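PDB 3LY1: putative histidinol-phosphate aminotransferase from Erwinia carotovora atroseptica, which probably catalyses a pyridoxal-phosphate-dependent amino-group transfer, as a putative histidinol-phosphate aminotransferase of the class-II family. Local coordinates for residues Lys209-Met217 with Met256-Lys266; Ser268-Ala279 with Leu332-Ala342. One frame throughout, in Å; residues are numbered along the deposited sequence.

Contact 1 (Lys209-Met217 with Met256-Lys266); sequences KTFSKIHAM and MNDSAFITYSK. With PLP (pyridoxal-5'-phosphate), chain E; EDO (1,2-ethanediol), chain H.
One hydrogen bond joins the loop after strand 205-210 to helix 259-283: S265 OG donates to I214 O at 2.7 Å, arriving in the carbonyl plane on a lone pair. S265 sends its hydroxyl anti to its backbone N (chi1 -178°), which carries OG across to the loop; the same OG is also hydrogen-bonded to N26, whose ND2 holds K213 O as well.

The remaining contacts are mostly apolar or aromatic. The imidazole of H215 is sandwiched: I262 CD1 sits over one face, 3.5 Å from the ring centroid, in a CH-pi contact, while F211 CD2 lies over the opposite face. The ND1 bond to S255 and the NE2 bond to O2 of a 1,2-ethanediol, with the two covered faces, would fix the ring's rotation. The diol's C1 lies over one face of the F211 ring. I214 crosses I262 at about a right angle, with CG1 3.9 Å from I262 CG2. M256, a selenomethionine, meets the edge of the F211 ring: its CG lies in the ring plane, 3.9 Å from F211 CE2, and its SE is also edge-on, a Met-aromatic contact.

On the cofactor side, T210 OG1 donates to PLP O2P at 2.6 Å and S212 OG to PLP O3P at 2.5 Å. T210 OG1 also accepts from S212 N, closing an ST turn. K213 NZ stands 3.5 Å from PLP C4A, too far for a covalent bond, so the model holds the free aldehyde rather than an internal aldimine; Y48 of the second subunit hydrogen-bonds that amine. This is the phosphate-binding, lysine-bearing loop of a fold-type I aminotransferase, backed here by a helix.

Contact 2 (Ser268-Ala279 with Leu332-Ala342); sequences SNDVSRQILLKA and LGTPQEMQWVA
The guanidinium of R273 meets D270 OD1 at its edge, nearly in plane, in a 2.8 Å salt bridge through NH1. L332 CD1 lies oblique to the group and touches the aliphatic root of the side chain, 3.6 Å from R273 CB. NE and NH2 of R273 go to S290 and G292. The side chain of N269 crosses that of L332 at about a right angle, its OD1 3.4 Å from L332 CD1; ND2 is held by G292 O, and a water donates to both N269 OD1 and L332 O.

Between the helices the packing is knobs-into-holes. I275 sits among P335, M338, Q339 and A342: its CG2, anti to the backbone N, presses on M338 O at 3.5 Å, and CD1 reaches the P335 carbonyl. In return P335 fits among S268, V271, S272 and I275. S272 OG donates to G333 O at 2.6 Å, with the donor tilted 21° from the carbonyl plane. Further along, A279 CB meets A342 CB at 3.7 Å.

T334 and E337 form a capping box that starts helix 335-350. The short helical segments run almost parallel, 6° apart with axes 8.7 Å from each other. L276 and L332 meet through their CD2 atoms and both rest on V295 of strand 294-298, while I19 of strand 19-20 touches E337, W340 and V341 of helix 335-350.

How the contacts relate
Helix 259-283 carries both contacts in turn: its first two turns take the loop 209-217 in contact 1, and the following turns pair with helix 335-350 in contact 2. The centres are 19 Å apart, and the segments are bridged along the helix by K266 of contact 1, which forms a salt bridge with D270 of contact 2, the aspartate that also pairs with R273. Contact 1 lies at the cofactor, holding T210, S212 and K213 of the PLP pocket. Contact 2 stands further back; the side chain of N269, for example, is about 13 Å from PLP and about 9 Å from that of K213. One continuous helix thus links the cofactor loop to the helix pair.

Contact 1 (Lys209-Met217 with Met256-Lys266)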
loop_
_atom_site.group_PDB
_atom_site.type_symbol
_atom_site.label_atom_id
_atom_site.label_comp_id
_atom_site.label_asym_id
_atom_site.label_seq_id
_atom_site.Cartn_x
_atom_site.Cartn_y
_atom_site.Cartn_z
ATOM N N LYS A 209 -3.298 0.387 -14.405
ATOM C CA LYS A 209 -2.127 1.126 -14.834
ATOM C C LYS A 209 -1.233 1.445 -13.644
ATOM O O LYS A 209 -1.634 1.312 -12.481
ATOM C CB LYS A 209 -2.524 2.386 -15.638
ATOM C CG LYS A 209 -2.952 2.042 -17.108
ATOM C CD LYS A 209 -3.240 3.259 -17.984
ATOM C CE LYS A 209 -1.947 4.027 -18.309
ATOM N NZ LYS A 209 -1.081 3.324 -19.328
ATOM N N THR A 210 0.014 1.802 -13.937
ATOM C CA THR A 210 1.035 2.003 -12.906
ATOM C C THR A 210 1.962 3.140 -13.326
ATOM O O THR A 210 2.098 3.387 -14.501
ATOM C CB THR A 210 1.855 0.732 -12.661
ATOM O OG1 THR A 210 2.764 0.947 -11.563
ATOM C CG2 THR A 210 2.607 0.312 -13.915
ATOM N N PHE A 211 2.576 3.818 -12.352
ATOM C CA PHE A 211 3.667 4.782 -12.590
ATOM C C PHE A 211 5.073 4.120 -12.553
ATOM O O PHE A 211 6.105 4.801 -12.633
ATOM C CB PHE A 211 3.585 5.908 -11.566
ATOM C CG PHE A 211 2.504 6.924 -11.843
ATOM C CD1 PHE A 211 1.172 6.714 -11.475
ATOM C CD2 PHE A 211 2.820 8.095 -12.473
ATOM C CE1 PHE A 211 0.200 7.685 -11.744
ATOM C CE2 PHE A 211 1.854 9.082 -12.728
ATOM C CZ PHE A 211 0.545 8.872 -12.368
ATOM N N SER A 212 5.109 2.805 -12.392
ATOM C CA SER A 212 6.336 2.069 -12.124
ATOM C C SER A 212 7.229 1.903 -13.379
ATOM O O SER A 212 8.377 1.545 -13.231
ATOM C CB SER A 212 6.028 0.689 -11.553
ATOM O OG SER A 212 5.530 0.742 -10.242
ATOM N N LYS A 213 6.708 2.147 -14.582
ATOM C CA LYS A 213 7.422 1.766 -15.823
ATOM C C LYS A 213 7.818 2.987 -16.657
ATOM O O LYS A 213 8.871 3.550 -16.403
ATOM C CB LYS A 213 6.641 0.714 -16.604
ATOM C CG LYS A 213 6.153 -0.498 -15.743
ATOM C CD LYS A 213 7.263 -1.344 -15.137
ATOM C CE LYS A 213 6.745 -2.436 -14.212
ATOM N NZ LYS A 213 7.851 -3.268 -13.633
ATOM N N ILE A 214 6.991 3.464 -17.575
ATOM C CA ILE A 214 7.401 4.648 -18.359
ATOM C C ILE A 214 7.773 5.810 -17.417
ATOM O O ILE A 214 8.760 6.530 -17.671
ATOM C CB ILE A 214 6.336 5.096 -19.410
ATOM C CG1 ILE A 214 6.915 6.139 -20.382
ATOM C CG2 ILE A 214 5.111 5.641 -18.763
ATOM C CD1 ILE A 214 7.364 5.580 -21.690
ATOM N N HIS A 215 7.005 5.979 -16.328
ATOM C CA HIS A 215 7.233 7.080 -15.401
ATOM C C HIS A 215 8.396 6.803 -14.447
ATOM O O HIS A 215 8.754 7.655 -13.662
ATOM C CB HIS A 215 5.962 7.406 -14.592
ATOM C CG HIS A 215 4.872 8.070 -15.391
ATOM N ND1 HIS A 215 4.790 9.433 -15.533
ATOM C CD2 HIS A 215 3.820 7.555 -16.074
ATOM C CE1 HIS A 215 3.730 9.733 -16.261
ATOM N NE2 HIS A 215 3.127 8.613 -16.606
ATOM N N ALA A 216 8.959 5.604 -14.476
ATOM C CA ALA A 216 10.201 5.312 -13.735
ATOM C C ALA A 216 10.088 5.449 -12.205
ATOM O O ALA A 216 11.046 5.831 -11.555
ATOM C CB ALA A 216 11.373 6.196 -14.273
HETATM N N MSE A 217 8.950 5.074 -11.630
HETATM C CA MSE A 217 8.720 5.264 -10.190
HETATM C C MSE A 217 8.334 3.962 -9.477
HETATM O O MSE A 217 7.551 3.999 -8.504
HETATM C CB MSE A 217 7.613 6.305 -9.983
HETATM C CG MSE A 217 7.893 7.653 -10.576
HETATM SE SE MSE A 217 6.330 8.954 -10.542
HETATM C CE MSE A 217 5.683 8.419 -9.025
HETATM N N MSE A 256 3.043 13.506 -14.502
HETATM C CA MSE A 256 1.929 13.756 -15.423
HETATM C C MSE A 256 2.001 15.087 -16.185
HETATM O O MSE A 256 1.357 15.206 -17.237
HETATM C CB MSE A 256 0.585 13.643 -14.701
HETATM C CG MSE A 256 0.237 12.245 -14.287
HETATM SE SE MSE A 256 -1.499 12.257 -13.516
HETATM C CE MSE A 256 -2.523 12.433 -15.197
ATOM N N ASN A 257 2.748 16.078 -15.677
ATOM C CA ASN A 257 2.978 17.345 -16.397
ATOM C C ASN A 257 4.292 17.391 -17.221
ATOM O O ASN A 257 4.429 18.223 -18.107
ATOM C CB ASN A 257 2.996 18.550 -15.445
ATOM C CG ASN A 257 1.650 18.817 -14.778
ATOM O OD1 ASN A 257 0.583 18.658 -15.387
ATOM N ND2 ASN A 257 1.698 19.225 -13.507
ATOM N N ASP A 258 5.236 16.494 -16.931
ATOM C CA ASP A 258 6.539 16.453 -17.601
ATOM C C ASP A 258 6.480 15.534 -18.820
ATOM O O ASP A 258 6.980 14.395 -18.811
ATOM C CB ASP A 258 7.640 15.983 -16.633
ATOM C CG ASP A 258 9.051 16.299 -17.144
ATOM O OD1 ASP A 258 9.232 16.636 -18.350
ATOM O OD2 ASP A 258 9.975 16.213 -16.311
ATOM N N SER A 259 5.860 16.046 -19.875
ATOM C CA SER A 259 5.661 15.282 -21.100
ATOM C C SER A 259 6.986 15.042 -21.851
ATOM O O SER A 259 7.134 14.043 -22.551
ATOM C CB SER A 259 4.630 15.999 -21.981
ATOM O OG SER A 259 5.116 17.267 -22.387
ATOM N N ALA A 260 7.935 15.959 -21.699
ATOM C CA ALA A 260 9.238 15.841 -22.340
ATOM C C ALA A 260 9.961 14.594 -21.804
ATOM O O ALA A 260 10.573 13.828 -22.577
ATOM C CB ALA A 260 10.068 17.089 -22.090
ATOM N N PHE A 261 9.880 14.370 -20.490
ATOM C CA PHE A 261 10.501 13.189 -19.904
ATOM C C PHE A 261 9.889 11.892 -20.444
ATOM O O PHE A 261 10.616 10.962 -20.737
ATOM C CB PHE A 261 10.474 13.183 -18.366
ATOM C CG PHE A 261 11.003 11.907 -17.782
ATOM C CD1 PHE A 261 12.359 11.713 -17.641
ATOM C CD2 PHE A 261 10.137 10.869 -17.426
ATOM C CE1 PHE A 261 12.855 10.515 -17.115
ATOM C CE2 PHE A 261 10.619 9.687 -16.912
ATOM C CZ PHE A 261 11.989 9.510 -16.752
ATOM N N ILE A 262 8.568 11.831 -20.570
ATOM C CA ILE A 262 7.886 10.595 -21.021
ATOM C C ILE A 262 8.350 10.236 -22.444
ATOM O O ILE A 262 8.721 9.090 -22.760
ATOM C CB ILE A 262 6.355 10.768 -20.923
ATOM C CG1 ILE A 262 5.973 10.941 -19.445
ATOM C CG2 ILE A 262 5.585 9.594 -21.542
ATOM C CD1 ILE A 262 6.231 9.657 -18.573
ATOM N N THR A 263 8.417 11.260 -23.286
ATOM C CA THR A 263 8.983 11.103 -24.636
ATOM C C THR A 263 10.401 10.543 -24.613
ATOM O O THR A 263 10.706 9.625 -25.356
ATOM C CB THR A 263 8.955 12.443 -25.375
ATOM O OG1 THR A 263 7.583 12.817 -25.542
ATOM C CG2 THR A 263 9.665 12.342 -26.745
ATOM N N TYR A 264 11.246 11.101 -23.752
ATOM C CA TYR A 264 12.638 10.649 -23.603
ATOM C C TYR A 264 12.725 9.194 -23.066
ATOM O O TYR A 264 13.552 8.400 -23.529
ATOM C CB TYR A 264 13.399 11.620 -22.678
ATOM C CG TYR A 264 14.761 11.144 -22.227
ATOM C CD1 TYR A 264 15.783 10.889 -23.151
ATOM C CD2 TYR A 264 15.050 10.993 -20.880
ATOM C CE1 TYR A 264 17.041 10.444 -22.734
ATOM C CE2 TYR A 264 16.307 10.544 -20.448
ATOM C CZ TYR A 264 17.289 10.266 -21.374
ATOM O OH TYR A 264 18.520 9.831 -20.933
ATOM N N SER A 265 11.890 8.901 -22.073
ATOM C CA SER A 265 11.794 7.578 -21.453
ATOM C C SER A 265 11.494 6.512 -22.526
ATOM O O SER A 265 12.161 5.507 -22.581
ATOM C CB SER A 265 10.736 7.601 -20.328
ATOM O OG SER A 265 10.618 6.357 -19.640
ATOM N N LYS A 266 10.544 6.761 -23.413
ATOM C CA LYS A 266 10.244 5.830 -24.513
ATOM C C LYS A 266 11.408 5.742 -25.532
ATOM O O LYS A 266 11.846 4.650 -25.928
ATOM C CB LYS A 266 8.966 6.259 -25.258
ATOM C CG LYS A 266 8.748 5.490 -26.544
ATOM C CD LYS A 266 7.384 5.663 -27.132
ATOM C CE LYS A 266 7.147 4.618 -28.204
ATOM N NZ LYS A 266 8.176 4.702 -29.282
HETATM N N1 PLP E . 1.451 -5.730 -14.084
HETATM C C2 PLP E . 2.505 -6.212 -14.832
HETATM C C2A PLP E . 2.217 -6.809 -16.186
HETATM C C3 PLP E . 3.789 -6.158 -14.287
HETATM O O3 PLP E . 4.824 -6.650 -15.015
HETATM C C4 PLP E . 3.985 -5.615 -12.998
HETATM C C4A PLP E . 5.376 -5.427 -12.449
HETATM O O4A PLP E . 6.101 -6.407 -12.503
HETATM C C5 PLP E . 2.900 -5.142 -12.253
HETATM C C6 PLP E . 1.630 -5.229 -12.826
HETATM C C5A PLP E . 3.052 -4.565 -10.861
HETATM O O4P PLP E . 3.860 -3.376 -10.790
HETATM P P PLP E . 3.579 -2.251 -9.694
HETATM O O1P PLP E . 3.020 -2.821 -8.428
HETATM O O2P PLP E . 2.623 -1.339 -10.415
HETATM O O3P PLP E . 4.960 -1.637 -9.529
HETATM C C1 EDO H . -0.370 7.348 -15.729
HETATM O O1 EDO H . -0.651 6.258 -16.600
HETATM C C2 EDO H . -0.961 8.609 -16.337
HETATM O O2 EDO H . -0.041 9.095 -17.307
#

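Contact 2 (Ser268-Ala279 with Leu332-Ala342)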
loop_
_atom_site.group_PDB
_atom_site.type_symbol
_atom_site.label_atom_id
_atom_site.label_comp_id
_atom_site.label_asym_id
_atom_site.label_seq_id
_atom_site.Cartn_x
_atom_site.Cartn_y
_atom_site.Cartn_z
ATOM N N SER A 268 14.630 6.425 -25.281
ATOM C CA SER A 268 15.792 5.717 -24.736
ATOM C C SER A 268 15.544 4.203 -24.725
ATOM O O SER A 268 16.430 3.407 -25.072
ATOM C CB SER A 268 16.151 6.221 -23.332
ATOM O OG SER A 268 17.213 5.462 -22.748
ATOM N N ASN A 269 14.323 3.804 -24.361
ATOM C CA ASN A 269 13.954 2.400 -24.407
ATOM C C ASN A 269 14.069 1.831 -25.823
ATOM O O ASN A 269 14.548 0.704 -25.989
ATOM C CB ASN A 269 12.535 2.191 -23.909
ATOM C CG ASN A 269 12.184 0.724 -23.776
ATOM O OD1 ASN A 269 12.814 -0.000 -23.018
ATOM N ND2 ASN A 269 11.149 0.280 -24.507
ATOM N N ASP A 270 13.615 2.599 -26.811
ATOM C CA ASP A 270 13.660 2.184 -28.212
ATOM C C ASP A 270 15.096 1.978 -28.679
ATOM O O ASP A 270 15.381 1.017 -29.380
ATOM C CB ASP A 270 12.989 3.228 -29.128
ATOM C CG ASP A 270 11.447 3.265 -28.991
ATOM O OD1 ASP A 270 10.812 2.227 -28.655
ATOM O OD2 ASP A 270 10.861 4.337 -29.262
ATOM N N VAL A 271 15.984 2.903 -28.311
ATOM C CA VAL A 271 17.388 2.785 -28.652
ATOM C C VAL A 271 17.988 1.514 -28.017
ATOM O O VAL A 271 18.704 0.784 -28.687
ATOM C CB VAL A 271 18.187 4.025 -28.215
ATOM C CG1 VAL A 271 19.708 3.810 -28.474
ATOM C CG2 VAL A 271 17.645 5.309 -28.932
ATOM N N SER A 272 17.714 1.288 -26.729
ATOM C CA SER A 272 18.248 0.132 -26.032
ATOM C C SER A 272 17.770 -1.169 -26.677
ATOM O O SER A 272 18.549 -2.113 -26.809
ATOM C CB SER A 272 17.872 0.151 -24.553
ATOM O OG SER A 272 18.595 1.190 -23.902
ATOM N N ARG A 273 16.485 -1.210 -27.066
ATOM C CA ARG A 273 15.906 -2.380 -27.712
ATOM C C ARG A 273 16.689 -2.766 -28.971
ATOM O O ARG A 273 17.065 -3.925 -29.121
ATOM C CB ARG A 273 14.448 -2.141 -28.109
ATOM C CG ARG A 273 13.754 -3.408 -28.616
ATOM C CD ARG A 273 12.346 -3.150 -29.149
ATOM N NE ARG A 273 11.356 -2.763 -28.132
ATOM C CZ ARG A 273 10.844 -1.539 -27.989
ATOM N NH1 ARG A 273 11.233 -0.532 -28.755
ATOM N NH2 ARG A 273 9.947 -1.311 -27.053
ATOM N N GLN A 274 16.923 -1.802 -29.856
ATOM C CA GLN A 274 17.628 -2.099 -31.099
ATOM C C GLN A 274 19.067 -2.621 -30.861
ATOM O O GLN A 274 19.544 -3.467 -31.618
ATOM C CB GLN A 274 17.592 -0.887 -32.033
ATOM C CG GLN A 274 16.155 -0.492 -32.442
ATOM C CD GLN A 274 15.402 -1.625 -33.135
ATOM O OE1 GLN A 274 15.838 -2.124 -34.166
ATOM N NE2 GLN A 274 14.279 -2.045 -32.558
ATOM N N ILE A 275 19.728 -2.156 -29.811
ATOM C CA ILE A 275 21.052 -2.676 -29.489
ATOM C C ILE A 275 21.006 -4.157 -29.131
ATOM O O ILE A 275 21.825 -4.939 -29.597
ATOM C CB ILE A 275 21.698 -1.900 -28.337
ATOM C CG1 ILE A 275 21.999 -0.481 -28.815
ATOM C CG2 ILE A 275 23.016 -2.575 -27.853
ATOM C CD1 ILE A 275 22.406 0.466 -27.686
ATOM N N LEU A 276 20.046 -4.539 -28.302
ATOM C CA LEU A 276 19.882 -5.943 -27.959
ATOM C C LEU A 276 19.474 -6.802 -29.168
ATOM O O LEU A 276 20.035 -7.904 -29.354
ATOM C CB LEU A 276 18.913 -6.098 -26.794
ATOM C CG LEU A 276 18.655 -7.546 -26.353
ATOM C CD1 LEU A 276 19.930 -8.288 -25.924
ATOM C CD2 LEU A 276 17.654 -7.477 -25.216
ATOM N N LEU A 277 18.524 -6.303 -29.971
ATOM C CA LEU A 277 18.011 -7.034 -31.148
ATOM C C LEU A 277 19.129 -7.263 -32.183
ATOM O O LEU A 277 19.214 -8.360 -32.744
ATOM C CB LEU A 277 16.795 -6.336 -31.788
ATOM C CG LEU A 277 15.514 -6.177 -30.927
ATOM C CD1 LEU A 277 14.281 -5.774 -31.771
ATOM C CD2 LEU A 277 15.216 -7.454 -30.109
ATOM N N LYS A 278 19.992 -6.267 -32.374
ATOM C CA LYS A 278 21.156 -6.388 -33.263
ATOM C C LYS A 278 22.029 -7.562 -32.820
ATOM O O LYS A 278 22.430 -8.378 -33.636
ATOM C CB LYS A 278 21.980 -5.084 -33.276
ATOM C CG LYS A 278 23.046 -4.998 -34.388
ATOM C CD LYS A 278 23.871 -3.699 -34.322
ATOM C CE LYS A 278 25.241 -3.816 -35.013
ATOM N NZ LYS A 278 25.122 -4.229 -36.435
ATOM N N ALA A 279 22.320 -7.652 -31.513
ATOM C CA ALA A 279 23.103 -8.789 -30.966
ATOM C C ALA A 279 22.417 -10.154 -31.174
ATOM O O ALA A 279 23.081 -11.125 -31.560
ATOM C CB ALA A 279 23.465 -8.570 -29.473
ATOM N N LEU A 332 15.370 -4.081 -20.539
ATOM C CA LEU A 332 16.173 -3.143 -21.305
ATOM C C LEU A 332 16.775 -2.100 -20.371
ATOM O O LEU A 332 16.063 -1.364 -19.699
ATOM C CB LEU A 332 15.366 -2.538 -22.431
ATOM C CG LEU A 332 14.873 -3.495 -23.524
ATOM C CD1 LEU A 332 13.998 -2.749 -24.571
ATOM C CD2 LEU A 332 16.019 -4.223 -24.212
ATOM N N GLY A 333 18.101 -2.120 -20.283
ATOM C CA GLY A 333 18.872 -1.110 -19.555
ATOM C C GLY A 333 19.099 0.146 -20.372
ATOM O O GLY A 333 18.487 0.343 -21.418
ATOM N N THR A 334 19.988 1.017 -19.894
ATOM C CA THR A 334 20.319 2.235 -20.636
ATOM C C THR A 334 21.046 1.780 -21.905
ATOM O O THR A 334 21.524 0.637 -21.947
ATOM C CB THR A 334 21.253 3.180 -19.846
ATOM O OG1 THR A 334 22.546 2.571 -19.680
ATOM C CG2 THR A 334 20.650 3.526 -18.478
ATOM N N PRO A 335 21.121 2.652 -22.931
ATOM C CA PRO A 335 21.823 2.254 -24.171
ATOM C C PRO A 335 23.271 1.786 -23.914
ATOM O O PRO A 335 23.719 0.778 -24.482
ATOM C CB PRO A 335 21.746 3.534 -25.039
ATOM C CG PRO A 335 20.377 4.146 -24.596
ATOM C CD PRO A 335 20.395 3.937 -23.096
ATOM N N GLN A 336 23.971 2.489 -23.019
ATOM C CA GLN A 336 25.352 2.113 -22.710
ATOM C C GLN A 336 25.386 0.779 -21.981
ATOM O O GLN A 336 26.270 -0.049 -22.250
ATOM C CB GLN A 336 26.074 3.176 -21.899
ATOM C CG GLN A 336 26.533 4.368 -22.725
ATOM C CD GLN A 336 27.005 5.494 -21.845
ATOM O OE1 GLN A 336 26.198 6.184 -21.219
ATOM N NE2 GLN A 336 28.312 5.679 -21.772
ATOM N N GLU A 337 24.414 0.514 -21.102
ATOM C CA GLU A 337 24.387 -0.791 -20.448
ATOM C C GLU A 337 24.144 -1.911 -21.479
ATOM O O GLU A 337 24.712 -3.011 -21.365
ATOM C CB GLU A 337 23.344 -0.844 -19.329
ATOM C CG GLU A 337 23.691 -0.053 -18.061
ATOM C CD GLU A 337 22.527 -0.004 -17.058
ATOM O OE1 GLU A 337 21.339 -0.151 -17.467
ATOM O OE2 GLU A 337 22.808 0.186 -15.854
HETATM N N MSE A 338 23.265 -1.667 -22.448
HETATM C CA MSE A 338 22.866 -2.716 -23.383
HETATM C C MSE A 338 23.958 -2.985 -24.415
HETATM O O MSE A 338 24.113 -4.120 -24.853
HETATM C CB MSE A 338 21.525 -2.401 -24.067
HETATM C CG MSE A 338 20.346 -2.474 -23.123
HETATM SE SE MSE A 338 20.533 -3.830 -21.724
HETATM C CE MSE A 338 20.433 -5.477 -22.791
ATOM N N GLN A 339 24.713 -1.948 -24.792
ATOM C CA GLN A 339 25.929 -2.148 -25.599
ATOM C C GLN A 339 26.958 -3.054 -24.890
ATOM O O GLN A 339 27.549 -3.951 -25.490
ATOM C CB GLN A 339 26.590 -0.825 -25.985
ATOM C CG GLN A 339 27.770 -1.047 -26.917
ATOM C CD GLN A 339 27.334 -1.632 -28.258
ATOM O OE1 GLN A 339 26.361 -1.166 -28.850
ATOM N NE2 GLN A 339 28.042 -2.666 -28.729
ATOM N N TRP A 340 27.171 -2.823 -23.611
ATOM C CA TRP A 340 28.096 -3.642 -22.859
ATOM C C TRP A 340 27.560 -5.084 -22.733
ATOM O O TRP A 340 28.321 -6.087 -22.884
ATOM C CB TRP A 340 28.309 -3.022 -21.484
ATOM C CG TRP A 340 29.480 -3.543 -20.807
ATOM C CD1 TRP A 340 30.765 -3.052 -20.875
ATOM C CD2 TRP A 340 29.525 -4.680 -19.964
ATOM N NE1 TRP A 340 31.592 -3.823 -20.103
ATOM C CE2 TRP A 340 30.854 -4.829 -19.535
ATOM C CE3 TRP A 340 28.568 -5.588 -19.524
ATOM C CZ2 TRP A 340 31.256 -5.869 -18.685
ATOM C CZ3 TRP A 340 28.965 -6.626 -18.668
ATOM C CH2 TRP A 340 30.302 -6.751 -18.260
ATOM N N VAL A 341 26.249 -5.190 -22.496
ATOM C CA VAL A 341 25.643 -6.512 -22.378
ATOM C C VAL A 341 25.723 -7.263 -23.719
ATOM O O VAL A 341 26.101 -8.454 -23.737
ATOM C CB VAL A 341 24.176 -6.492 -21.847
ATOM C CG1 VAL A 341 23.538 -7.891 -21.935
ATOM C CG2 VAL A 341 24.162 -6.028 -20.386
ATOM N N ALA A 342 25.323 -6.587 -24.794
ATOM C CA ALA A 342 25.378 -7.119 -26.146
ATOM C C ALA A 342 26.785 -7.611 -26.490
ATOM O O ALA A 342 26.960 -8.711 -26.997
ATOM C CB ALA A 342 24.935 -6.066 -27.173
HETATM O O HOH W 1 14.399 0.565 -20.791
#